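Side-chain contacts in putative oxidoreductase yhhX (Escherichia coli K-12, PDB 3F4L), which is a probable oxidoreductase of the Gfo/Idh/MocA family, possibly an NADP-dependent scyllo-inositol dehydrogenase: residues N260-P263 with G264-G267; I250-Q253 with E254-L257; P121-N124 with R125-D128; S129-L132 with T133-A137; R37-K40 with P41-A45. All blocks are in the same frame, centred on the assembly; numbering follows the deposited sequence.

How the contacts relate
Along the chain the order is contact 5, 3, 4, 2, 1. Contact 5 lies in the Rossmann part, in the loop between strands 29-35 and 52-54, about 37 Å from contact 4 (centre to centre). Contact 3 leaves strand 119-121, an edge strand of the six-stranded parallel sheet within this chain, and runs straight into helix 129-140, which carries contact 4. Contact 2 begins helix 253-258; contact 1, about 10 Å away between centres, follows this helix and touches it through I261 N and S256 O. Contacts 2, 3 and 4 lie within about 15 Å, centre to centre, and each touches the other two. The passage out of the nucleotide-binding fold is thus tied to helix 253-258, in part through the D251 OD1 to S129 N bond.

Contact 1: N260-P263 with G264-G267; sequences NIMP and GEPG
M262 and E265 are the ends of a type II beta turn in the loop that leaves helix 253-258. The turn is closed by the backbone: E265 N donates to M262 O at 3.1 Å, with an N-H...O angle of 156°. A second, weak bond runs the other way, from M262 N to E265 OE1 (3.5 Å), so the first and last residues each give and take a bond. E265 can do this because its CG is anti to the carbonyl carbon (chi1 -77°) and the chain then runs out extended, alongside the side chain of the selenomethionine M262. The other carboxylate oxygen, OE2, lies 3.1 Å from M262 CB. At the corner, G264 has a positive phi at which a CB would run into P263 O, while that carbonyl accepts a weak bond from N24 ND2. Upstream, N260 is the C-prime residue of a Schellman motif that ends the helix: its N is directed to L257 O, and I261 N to S256 O. E265 and the two glycines are exposed, whereas P263 and M262 rest on P20 of helix 12-22. I261 crosses E265 at a slant, its CG2 4.2 Å from OE1.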
loop_
_atom_site.group_PDB
_atom_site.type_symbol
_atom_site.label_atom_id
_atom_site.label_comp_id
_atom_site.label_asym_id
_atom_site.label_seq_id
_atom_site.Cartn_x
_atom_site.Cartn_y
_atom_site.Cartn_z
ATOM N N ASN A 260 -7.922 -14.187 -29.712
ATOM C CA ASN A 260 -8.604 -14.093 -30.998
ATOM C C ASN A 260 -10.125 -14.196 -30.914
ATOM O O ASN A 260 -10.770 -14.754 -31.801
ATOM C CB ASN A 260 -8.045 -15.151 -31.964
ATOM C CG ASN A 260 -8.436 -14.887 -33.408
ATOM O OD1 ASN A 260 -8.435 -13.742 -33.864
ATOM N ND2 ASN A 260 -8.756 -15.951 -34.143
ATOM N N ILE A 261 -10.692 -13.659 -29.839
ATOM C CA ILE A 261 -12.136 -13.637 -29.648
ATOM C C ILE A 261 -12.501 -12.157 -29.754
ATOM O O ILE A 261 -12.029 -11.334 -28.965
ATOM C CB ILE A 261 -12.540 -14.161 -28.255
ATOM C CG1 ILE A 261 -12.046 -15.598 -28.080
ATOM C CG2 ILE A 261 -14.053 -14.097 -28.089
ATOM C CD1 ILE A 261 -12.393 -16.214 -26.731
HETATM N N MSE A 262 -13.328 -11.817 -30.736
HETATM C CA MSE A 262 -13.702 -10.423 -30.951
HETATM C C MSE A 262 -14.958 -9.986 -30.204
HETATM O O MSE A 262 -15.763 -10.814 -29.778
HETATM C CB MSE A 262 -13.876 -10.162 -32.452
HETATM C CG MSE A 262 -12.613 -10.384 -33.290
HETATM SE SE MSE A 262 -11.091 -9.285 -32.792
HETATM C CE MSE A 262 -9.975 -10.623 -31.953
ATOM N N PRO A 263 -15.136 -8.664 -30.030
ATOM C CA PRO A 263 -16.311 -8.132 -29.328
ATOM C C PRO A 263 -17.609 -8.640 -29.942
ATOM O O PRO A 263 -17.725 -8.751 -31.160
ATOM C CB PRO A 263 -16.151 -6.625 -29.489
ATOM C CG PRO A 263 -14.667 -6.449 -29.497
ATOM C CD PRO A 263 -14.221 -7.575 -30.414
ATOM N N GLY A 264 -18.582 -8.960 -29.096
ATOM C CA GLY A 264 -19.856 -9.442 -29.598
ATOM C C GLY A 264 -19.925 -10.944 -29.804
ATOM O O GLY A 264 -21.015 -11.509 -29.882
ATOM N N GLU A 265 -18.770 -11.593 -29.903
ATOM C CA GLU A 265 -18.727 -13.039 -30.089
ATOM C C GLU A 265 -18.992 -13.740 -28.761
ATOM O O GLU A 265 -18.623 -13.242 -27.699
ATOM C CB GLU A 265 -17.366 -13.467 -30.642
ATOM C CG GLU A 265 -17.192 -13.204 -32.127
ATOM C CD GLU A 265 -15.775 -13.462 -32.614
ATOM O OE1 GLU A 265 -15.135 -14.420 -32.128
ATOM O OE2 GLU A 265 -15.304 -12.713 -33.496
ATOM N N PRO A 266 -19.639 -14.913 -28.803
ATOM C CA PRO A 266 -19.917 -15.623 -27.553
ATOM C C PRO A 266 -18.657 -15.854 -26.717
ATOM O O PRO A 266 -17.626 -16.282 -27.236
ATOM C CB PRO A 266 -20.557 -16.929 -28.034
ATOM C CG PRO A 266 -19.936 -17.133 -29.388
ATOM C CD PRO A 266 -19.982 -15.745 -29.970
ATOM N N GLY A 267 -18.746 -15.550 -25.425
ATOM C CA GLY A 267 -17.613 -15.742 -24.536
ATOM C C GLY A 267 -16.641 -14.579 -24.442
ATOM O O GLY A 267 -15.688 -14.639 -23.665
#

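Contact 2: I250-Q253 with E254-L257; sequences IDQQ and ETSL
Q252 turns its CG beside its own backbone N (chi1 -66°) and bends again at chi2 (-66°), which lays its amide alongside T255 across the N-terminal turn of helix 253-258. T255 OG1 is swung the same way (chi1 -64°), and Q252 OE1 comes within 3.5 Å of T255 CB; any bond between OE1 and the hydroxyl is weak and unsettled. The amide is steadied from the other end, where NE2 donates to I250 O at 2.9 Å, close to the amide plane. D251 caps the helix start: its OD2 takes Q253 N from above the carboxylate plane, while OD1 is met on its syn side by Q253 NE2 and also receives S129 N from helix 129-140. A water donates to D251 OD2 and accepts from E254 N, extending the cap to another helical N-H. A second water donates to D251 O and bonds to T255 OG1 at 2.6 Å. The helical bonds begin with S256 N to Q252 O (3.0 Å), nearly along the C=O axis. S256 OG is chiefly engaged with A269 N, and L257 N donates to Q253 O at 2.9 Å.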
loop_
_atom_site.group_PDB
_atom_site.type_symbol
_atom_site.label_atom_id
_atom_site.label_comp_id
_atom_site.label_asym_id
_atom_site.label_seq_id
_atom_site.Cartn_x
_atom_site.Cartn_y
_atom_site.Cartn_z
ATOM N N ILE A 250 -8.762 -8.641 -13.230
ATOM C CA ILE A 250 -8.841 -7.471 -14.093
ATOM C C ILE A 250 -9.799 -7.734 -15.249
ATOM O O ILE A 250 -10.140 -8.886 -15.542
ATOM C CB ILE A 250 -7.436 -7.112 -14.649
ATOM C CG1 ILE A 250 -7.488 -5.799 -15.440
ATOM C CG2 ILE A 250 -6.916 -8.243 -15.540
ATOM C CD1 ILE A 250 -6.098 -5.246 -15.749
ATOM N N ASP A 251 -10.246 -6.653 -15.882
ATOM C CA ASP A 251 -11.142 -6.728 -17.029
ATOM C C ASP A 251 -10.566 -7.764 -17.998
ATOM O O ASP A 251 -9.363 -7.788 -18.222
ATOM C CB ASP A 251 -11.196 -5.366 -17.702
ATOM C CG ASP A 251 -12.041 -5.372 -18.939
ATOM O OD1 ASP A 251 -13.233 -5.034 -18.842
ATOM O OD2 ASP A 251 -11.501 -5.721 -20.012
ATOM N N GLN A 252 -11.428 -8.595 -18.580
ATOM C CA GLN A 252 -10.994 -9.660 -19.477
ATOM C C GLN A 252 -10.999 -9.406 -20.993
ATOM O O GLN A 252 -10.691 -10.314 -21.766
ATOM C CB GLN A 252 -11.817 -10.923 -19.180
ATOM C CG GLN A 252 -11.552 -11.515 -17.799
ATOM C CD GLN A 252 -10.130 -12.036 -17.674
ATOM O OE1 GLN A 252 -9.724 -12.946 -18.404
ATOM N NE2 GLN A 252 -9.359 -11.455 -16.759
ATOM N N GLN A 253 -11.345 -8.196 -21.422
ATOM C CA GLN A 253 -11.364 -7.875 -22.848
ATOM C C GLN A 253 -10.011 -8.122 -23.512
ATOM O O GLN A 253 -9.951 -8.677 -24.603
ATOM C CB GLN A 253 -11.761 -6.410 -23.074
ATOM C CG GLN A 253 -13.147 -6.070 -22.608
ATOM C CD GLN A 253 -13.462 -4.604 -22.760
ATOM O OE1 GLN A 253 -13.711 -4.109 -23.871
ATOM N NE2 GLN A 253 -13.449 -3.890 -21.643
ATOM N N GLU A 254 -8.925 -7.712 -22.864
ATOM C CA GLU A 254 -7.605 -7.906 -23.456
ATOM C C GLU A 254 -7.286 -9.388 -23.588
ATOM O O GLU A 254 -6.706 -9.823 -24.591
ATOM C CB GLU A 254 -6.521 -7.225 -22.619
ATOM C CG GLU A 254 -5.147 -7.234 -23.284
ATOM C CD GLU A 254 -4.038 -6.720 -22.373
ATOM O OE1 GLU A 254 -4.241 -5.679 -21.710
ATOM O OE2 GLU A 254 -2.960 -7.352 -22.328
ATOM N N THR A 255 -7.664 -10.165 -22.576
ATOM C CA THR A 255 -7.409 -11.600 -22.612
ATOM C C THR A 255 -8.155 -12.212 -23.801
ATOM O O THR A 255 -7.596 -13.014 -24.542
ATOM C CB THR A 255 -7.857 -12.284 -21.289
ATOM O OG1 THR A 255 -7.063 -11.780 -20.204
ATOM C CG2 THR A 255 -7.685 -13.796 -21.370
ATOM N N SER A 256 -9.407 -11.820 -24.000
ATOM C CA SER A 256 -10.166 -12.360 -25.123
ATOM C C SER A 256 -9.562 -11.932 -26.462
ATOM O O SER A 256 -9.399 -12.759 -27.372
ATOM C CB SER A 256 -11.618 -11.905 -25.061
ATOM O OG SER A 256 -12.244 -12.394 -23.893
ATOM N N LEU A 257 -9.250 -10.641 -26.583
ATOM C CA LEU A 257 -8.676 -10.110 -27.810
ATOM C C LEU A 257 -7.416 -10.877 -28.202
ATOM O O LEU A 257 -7.251 -11.247 -29.364
ATOM C CB LEU A 257 -8.365 -8.611 -27.659
ATOM C CG LEU A 257 -9.579 -7.684 -27.542
ATOM C CD1 LEU A 257 -9.132 -6.239 -27.317
ATOM C CD2 LEU A 257 -10.424 -7.789 -28.808
HETATM O O HOH W 1 -8.888 -5.645 -20.743
HETATM O O HOH W 2 -7.621 -9.214 -19.861
#

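Contact 3: P121-N124 with R125-D128; sequences PYQN and RRFD
Q123 and R126 face each other round a short 3-10 turn that carries the chain from the last strand of the Rossmann sheet, 119-121, toward helix 129-140. The packed half is buried. R126 N donates to Q123 O at 3.2 Å, coming from above the carbonyl plane, and R126 CG sits 3.4 Å from the same oxygen. From there the arginine runs extended, R126 NE passing 4.0 Å from Q123 CB, and its guanidinium forms salt bridges with D181 and E321. N124 packs closely too, its CB lying 3.7 Å above one face of the Y122 ring, offset toward the rim. Its CG occupies the crowded position between backbone N and carbonyl carbon (chi1 59°), and OD1 is buried without a partner in the model. The R125 and F127 side is partly exposed, although D128 is buried. R125 bends back at chi2 and chi3 to D128, where NE meets OD2 in a salt bridge of doubtfully short modelled distance, with a weak second bond from NH2; D128 OD1 is held by Y298 OH. Beside the R125 chain lies the N124 amide, its plane 52° from the guanidinium and OD1 4.2 Å from R125 CG.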
loop_
_atom_site.group_PDB
_atom_site.type_symbol
_atom_site.label_atom_id
_atom_site.label_comp_id
_atom_site.label_asym_id
_atom_site.label_seq_id
_atom_site.Cartn_x
_atom_site.Cartn_y
_atom_site.Cartn_z
ATOM N N PRO A 121 -7.770 12.308 -25.317
ATOM C CA PRO A 121 -6.958 11.090 -25.279
ATOM C C PRO A 121 -7.912 9.887 -25.299
ATOM O O PRO A 121 -9.121 10.047 -25.129
ATOM C CB PRO A 121 -6.212 11.216 -23.955
ATOM C CG PRO A 121 -7.228 11.903 -23.078
ATOM C CD PRO A 121 -7.767 12.987 -24.007
ATOM N N TYR A 122 -7.365 8.696 -25.516
ATOM C CA TYR A 122 -8.137 7.456 -25.562
ATOM C C TYR A 122 -7.971 6.776 -24.204
ATOM O O TYR A 122 -6.996 6.068 -23.983
ATOM C CB TYR A 122 -7.583 6.554 -26.683
ATOM C CG TYR A 122 -8.270 5.214 -26.885
ATOM C CD1 TYR A 122 -9.640 5.132 -27.147
ATOM C CD2 TYR A 122 -7.539 4.034 -26.863
ATOM C CE1 TYR A 122 -10.257 3.902 -27.386
ATOM C CE2 TYR A 122 -8.145 2.801 -27.097
ATOM C CZ TYR A 122 -9.499 2.747 -27.358
ATOM O OH TYR A 122 -10.093 1.535 -27.588
ATOM N N GLN A 123 -8.908 7.013 -23.289
ATOM C CA GLN A 123 -8.834 6.405 -21.959
ATOM C C GLN A 123 -9.859 5.285 -21.873
ATOM O O GLN A 123 -10.832 5.371 -21.136
ATOM C CB GLN A 123 -9.105 7.456 -20.873
ATOM C CG GLN A 123 -8.109 8.616 -20.881
ATOM C CD GLN A 123 -6.673 8.173 -20.619
ATOM O OE1 GLN A 123 -6.420 7.020 -20.268
ATOM N NE2 GLN A 123 -5.730 9.097 -20.769
ATOM N N ASN A 124 -9.614 4.223 -22.629
ATOM C CA ASN A 124 -10.523 3.088 -22.672
ATOM C C ASN A 124 -10.653 2.336 -21.349
ATOM O O ASN A 124 -11.663 1.681 -21.113
ATOM C CB ASN A 124 -10.099 2.116 -23.788
ATOM C CG ASN A 124 -8.681 1.573 -23.604
ATOM O OD1 ASN A 124 -7.733 2.324 -23.411
ATOM N ND2 ASN A 124 -8.539 0.253 -23.682
ATOM N N ARG A 125 -9.656 2.429 -20.475
ATOM C CA ARG A 125 -9.743 1.696 -19.212
ATOM C C ARG A 125 -10.767 2.287 -18.245
ATOM O O ARG A 125 -10.943 1.805 -17.116
ATOM C CB ARG A 125 -8.355 1.573 -18.562
ATOM C CG ARG A 125 -7.326 0.910 -19.502
ATOM C CD ARG A 125 -6.249 0.104 -18.766
ATOM N NE ARG A 125 -6.786 -1.176 -18.321
ATOM C CZ ARG A 125 -6.404 -2.365 -18.781
ATOM N NH1 ARG A 125 -5.459 -2.468 -19.702
ATOM N NH2 ARG A 125 -7.003 -3.452 -18.336
ATOM N N ARG A 126 -11.455 3.329 -18.693
ATOM C CA ARG A 126 -12.502 3.917 -17.881
ATOM C C ARG A 126 -13.687 2.985 -18.031
ATOM O O ARG A 126 -14.683 3.099 -17.325
ATOM C CB ARG A 126 -12.866 5.312 -18.386
ATOM C CG ARG A 126 -11.830 6.349 -18.005
ATOM C CD ARG A 126 -12.332 7.762 -18.229
ATOM N NE ARG A 126 -11.332 8.736 -17.811
ATOM C CZ ARG A 126 -11.595 10.021 -17.598
ATOM N NH1 ARG A 126 -12.827 10.476 -17.768
ATOM N NH2 ARG A 126 -10.634 10.842 -17.201
ATOM N N PHE A 127 -13.564 2.054 -18.966
ATOM C CA PHE A 127 -14.620 1.091 -19.200
ATOM C C PHE A 127 -14.165 -0.339 -18.921
ATOM O O PHE A 127 -14.692 -1.279 -19.500
ATOM C CB PHE A 127 -15.158 1.242 -20.630
ATOM C CG PHE A 127 -15.702 2.609 -20.913
ATOM C CD1 PHE A 127 -16.812 3.084 -20.215
ATOM C CD2 PHE A 127 -15.069 3.455 -21.813
ATOM C CE1 PHE A 127 -17.278 4.383 -20.404
ATOM C CE2 PHE A 127 -15.528 4.766 -22.011
ATOM C CZ PHE A 127 -16.634 5.228 -21.304
ATOM N N ASP A 128 -13.171 -0.488 -18.043
ATOM C CA ASP A 128 -12.692 -1.808 -17.623
ATOM C C ASP A 128 -13.736 -2.296 -16.621
ATOM O O ASP A 128 -14.196 -1.516 -15.778
ATOM C CB ASP A 128 -11.335 -1.716 -16.916
ATOM C CG ASP A 128 -10.172 -2.027 -17.839
ATOM O OD1 ASP A 128 -10.403 -2.585 -18.945
ATOM O OD2 ASP A 128 -9.020 -1.736 -17.449
#

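Contact 4: S129-L132 with T133-A137; sequences SCFL and TAKKA
The ring of F131 and the aliphatic chain of K135 meet one turn apart on helix 129-140, the helix that follows the Rossmann part of the chain. K135 CD approaches CE2 of the ring obliquely, at 4.2 Å. The F131 side chain also touches Q182, S185 and L186 of helix 171-187, and R126 O lies 3.5 Å from F131 CD2, so the ring lies against that helix and the R125-D128 turn. K135 is extended as far as CE, its CG opposite the backbone N (chi1 -177°), then bends at chi4, and the amine leads away from the ring to a salt bridge with E139. The first turn is fastened differently. S129 O is gripped by two donors of one residue, T133 N at 3.0 Å and T133 OG1 at 2.8 Å, which reach it from opposite faces of the carbonyl plane. A chi1 of -52°, with OG1 swung away from the residue's own carbonyl, aims the hydroxyl back along the helix. T133 OG1 in turn accepts from E294 N, so this buried hydroxyl serves as both donor and acceptor. With a valine in place of T133, S129 O would probably lose its hydroxyl donor and E294 N this acceptor. Around it, T133 and A134 pack on F245 of strand 243-247, while L132 is partly exposed and K136 lies out at the surface. Next in the helix come the regular bonds, A134 N to C130 O, K135 N to F131 O, which is almost axial to the carbonyl, and K136 N to L132 O at 2.9 Å.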
loop_
_atom_site.group_PDB
_atom_site.type_symbol
_atom_site.label_atom_id
_atom_site.label_comp_id
_atom_site.label_asym_id
_atom_site.label_seq_id
_atom_site.Cartn_x
_atom_site.Cartn_y
_atom_site.Cartn_z
ATOM N N SER A 129 -14.113 -3.571 -16.703
ATOM C CA SER A 129 -15.125 -4.119 -15.801
ATOM C C SER A 129 -14.746 -4.017 -14.326
ATOM O O SER A 129 -15.592 -3.721 -13.495
ATOM C CB SER A 129 -15.427 -5.584 -16.144
ATOM O OG SER A 129 -14.265 -6.366 -16.042
ATOM N N CYS A 130 -13.485 -4.285 -14.006
ATOM C CA CYS A 130 -13.007 -4.205 -12.626
ATOM C C CYS A 130 -13.216 -2.789 -12.075
ATOM O O CYS A 130 -13.787 -2.593 -10.995
ATOM C CB CYS A 130 -11.523 -4.586 -12.568
ATOM S SG CYS A 130 -10.507 -3.918 -13.926
ATOM N N PHE A 131 -12.747 -1.805 -12.833
ATOM C CA PHE A 131 -12.890 -0.410 -12.455
ATOM C C PHE A 131 -14.361 -0.012 -12.306
ATOM O O PHE A 131 -14.754 0.596 -11.299
ATOM C CB PHE A 131 -12.216 0.481 -13.502
ATOM C CG PHE A 131 -12.473 1.936 -13.299
ATOM C CD1 PHE A 131 -11.975 2.592 -12.180
ATOM C CD2 PHE A 131 -13.253 2.648 -14.206
ATOM C CE1 PHE A 131 -12.256 3.946 -11.969
ATOM C CE2 PHE A 131 -13.541 4.004 -13.998
ATOM C CZ PHE A 131 -13.042 4.647 -12.882
ATOM N N LEU A 132 -15.181 -0.353 -13.297
ATOM C CA LEU A 132 -16.596 0.007 -13.233
ATOM C C LEU A 132 -17.302 -0.586 -12.016
ATOM O O LEU A 132 -18.223 0.028 -11.472
ATOM C CB LEU A 132 -17.330 -0.415 -14.507
ATOM C CG LEU A 132 -16.958 0.294 -15.815
ATOM C CD1 LEU A 132 -17.722 -0.350 -16.958
ATOM C CD2 LEU A 132 -17.269 1.783 -15.729
ATOM N N THR A 133 -16.883 -1.775 -11.591
ATOM C CA THR A 133 -17.495 -2.394 -10.423
ATOM C C THR A 133 -17.105 -1.583 -9.182
ATOM O O THR A 133 -17.931 -1.322 -8.324
ATOM C CB THR A 133 -17.036 -3.872 -10.230
ATOM O OG1 THR A 133 -17.230 -4.609 -11.446
ATOM C CG2 THR A 133 -17.860 -4.542 -9.128
ATOM N N ALA A 134 -15.842 -1.183 -9.093
ATOM C CA ALA A 134 -15.390 -0.397 -7.953
ATOM C C ALA A 134 -16.121 0.955 -7.941
ATOM O O ALA A 134 -16.521 1.448 -6.882
ATOM C CB ALA A 134 -13.889 -0.186 -8.030
ATOM N N LYS A 135 -16.299 1.539 -9.126
ATOM C CA LYS A 135 -16.991 2.819 -9.265
ATOM C C LYS A 135 -18.430 2.657 -8.765
ATOM O O LYS A 135 -18.937 3.496 -8.019
ATOM C CB LYS A 135 -16.979 3.265 -10.742
ATOM C CG LYS A 135 -17.602 4.638 -11.026
ATOM C CD LYS A 135 -17.339 5.093 -12.472
ATOM C CE LYS A 135 -18.099 6.377 -12.841
ATOM N NZ LYS A 135 -19.576 6.178 -12.726
ATOM N N LYS A 136 -19.084 1.573 -9.166
ATOM C CA LYS A 136 -20.454 1.337 -8.740
ATOM C C LYS A 136 -20.492 1.230 -7.218
ATOM O O LYS A 136 -21.349 1.835 -6.568
ATOM C CB LYS A 136 -21.001 0.057 -9.385
ATOM C CG LYS A 136 -22.447 -0.268 -9.006
ATOM C CD LYS A 136 -22.907 -1.550 -9.683
ATOM C CE LYS A 136 -24.224 -2.063 -9.098
ATOM N NZ LYS A 136 -24.056 -2.541 -7.682
ATOM N N ALA A 137 -19.557 0.467 -6.653
ATOM C CA ALA A 137 -19.490 0.310 -5.204
ATOM C C ALA A 137 -19.306 1.678 -4.547
ATOM O O ALA A 137 -20.026 2.026 -3.610
ATOM C CB ALA A 137 -18.335 -0.618 -4.817
#

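Contact 5: R37-K40 with P41-A45; sequences RHAK and PEEQA
A 3-10 turn at 41-44 opens with E43 folded back onto K40, three residues earlier. E43 N donates to K40 O at 3.2 Å, arriving from above the carbonyl plane, and E43 OE1 receives K40 N at 2.8 Å, though the modelled place of OE1 is less sure. The two residues thus exchange bonds through one backbone N-H each, at the first turn of the segment. E43 reaches the amide because a first torsion of -60° sends CG back toward K40 and the rest of the chain is extended; on the way CG passes 3.2 Å from K40 O. The second carboxylate oxygen, OE2, forms a salt bridge with R36. Were E43 an alanine, R36 would probably lose this carboxylate and K40 N this acceptor, leaving the backbone bond to K40 O without its side-chain counterpart. The whole segment belongs to the loop after strand 29-35 of the Rossmann fold, the second strand of the parallel sheet, a region that in dinucleotide-binding relatives commonly lies near the adenosine end of the cofactor. K40, E42 and E43 all touch F10, in the loop after the first strand. K40 and E42 run side by side in the same direction, E42 CG 3.9 Å from K40 CB. Their charged ends do not meet; instead the lysine chain bends at chi4, and NZ makes a weak bond to H38 O at 3.3 Å.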
loop_
_atom_site.group_PDB
_atom_site.type_symbol
_atom_site.label_atom_id
_atom_site.label_comp_id
_atom_site.label_asym_id
_atom_site.label_seq_id
_atom_site.Cartn_x
_atom_site.Cartn_y
_atom_site.Cartn_z
ATOM N N ARG A 37 2.646 4.815 -42.958
ATOM C CA ARG A 37 3.842 5.163 -43.720
ATOM C C ARG A 37 4.202 4.053 -44.708
ATOM O O ARG A 37 4.569 4.319 -45.854
ATOM C CB ARG A 37 5.015 5.405 -42.768
ATOM C CG ARG A 37 4.595 5.884 -41.385
ATOM C CD ARG A 37 5.573 6.905 -40.849
ATOM N NE ARG A 37 5.663 8.048 -41.750
ATOM C CZ ARG A 37 6.408 9.125 -41.528
ATOM N NH1 ARG A 37 7.138 9.213 -40.422
ATOM N NH2 ARG A 37 6.422 10.115 -42.414
ATOM N N HIS A 38 4.097 2.808 -44.260
ATOM C CA HIS A 38 4.410 1.665 -45.115
ATOM C C HIS A 38 3.280 0.647 -45.070
ATOM O O HIS A 38 2.654 0.453 -44.036
ATOM C CB HIS A 38 5.705 0.995 -44.664
ATOM C CG HIS A 38 6.874 1.922 -44.618
ATOM N ND1 HIS A 38 7.622 2.119 -43.477
ATOM C CD2 HIS A 38 7.419 2.718 -45.568
ATOM C CE1 HIS A 38 8.577 2.997 -43.726
ATOM N NE2 HIS A 38 8.476 3.378 -44.988
ATOM N N ALA A 39 3.028 -0.003 -46.201
ATOM C CA ALA A 39 1.972 -0.996 -46.283
ATOM C C ALA A 39 2.232 -2.122 -45.288
ATOM O O ALA A 39 3.383 -2.467 -45.007
ATOM C CB ALA A 39 1.888 -1.549 -47.701
ATOM N N LYS A 40 1.154 -2.680 -44.748
ATOM C CA LYS A 40 1.249 -3.773 -43.786
ATOM C C LYS A 40 0.471 -4.996 -44.270
ATOM O O LYS A 40 -0.550 -4.864 -44.942
ATOM C CB LYS A 40 0.738 -3.310 -42.418
ATOM C CG LYS A 40 1.542 -2.142 -41.879
ATOM C CD LYS A 40 1.274 -1.870 -40.421
ATOM C CE LYS A 40 2.127 -0.703 -39.950
ATOM N NZ LYS A 40 1.882 0.513 -40.795
ATOM N N PRO A 41 0.954 -6.206 -43.931
ATOM C CA PRO A 41 0.343 -7.484 -44.316
ATOM C C PRO A 41 -1.101 -7.619 -43.842
ATOM O O PRO A 41 -1.956 -8.147 -44.554
ATOM C CB PRO A 41 1.239 -8.523 -43.642
ATOM C CG PRO A 41 2.534 -7.805 -43.414
ATOM C CD PRO A 41 2.106 -6.425 -43.041
ATOM N N GLU A 42 -1.360 -7.147 -42.629
ATOM C CA GLU A 42 -2.694 -7.228 -42.050
ATOM C C GLU A 42 -3.782 -6.538 -42.882
ATOM O O GLU A 42 -4.964 -6.853 -42.737
ATOM C CB GLU A 42 -2.663 -6.681 -40.613
ATOM C CG GLU A 42 -1.684 -5.530 -40.399
ATOM C CD GLU A 42 -0.660 -5.803 -39.295
ATOM O OE1 GLU A 42 -0.447 -4.891 -38.455
ATOM O OE2 GLU A 42 -0.066 -6.913 -39.275
ATOM N N GLU A 43 -3.391 -5.620 -43.764
ATOM C CA GLU A 43 -4.365 -4.922 -44.603
ATOM C C GLU A 43 -5.155 -5.879 -45.497
ATOM O O GLU A 43 -6.224 -5.524 -45.981
ATOM C CB GLU A 43 -3.669 -3.868 -45.477
ATOM C CG GLU A 43 -2.948 -2.800 -44.667
ATOM C CD GLU A 43 -2.127 -1.832 -45.509
ATOM O OE1 GLU A 43 -1.205 -1.210 -44.944
ATOM O OE2 GLU A 43 -2.402 -1.676 -46.720
ATOM N N GLN A 44 -4.638 -7.089 -45.705
ATOM C CA GLN A 44 -5.313 -8.079 -46.555
ATOM C C GLN A 44 -6.410 -8.902 -45.873
ATOM O O GLN A 44 -7.073 -9.721 -46.524
ATOM C CB GLN A 44 -4.292 -9.043 -47.178
ATOM C CG GLN A 44 -3.666 -8.560 -48.485
ATOM C CD GLN A 44 -2.928 -9.673 -49.239
ATOM O OE1 GLN A 44 -3.485 -10.739 -49.513
ATOM N NE2 GLN A 44 -1.676 -9.420 -49.582
ATOM N N ALA A 45 -6.599 -8.706 -44.572
ATOM C CA ALA A 45 -7.632 -9.444 -43.857
ATOM C C ALA A 45 -8.999 -9.040 -44.414
ATOM O O ALA A 45 -9.307 -7.861 -44.532
ATOM C CB ALA A 45 -7.557 -9.143 -42.363
#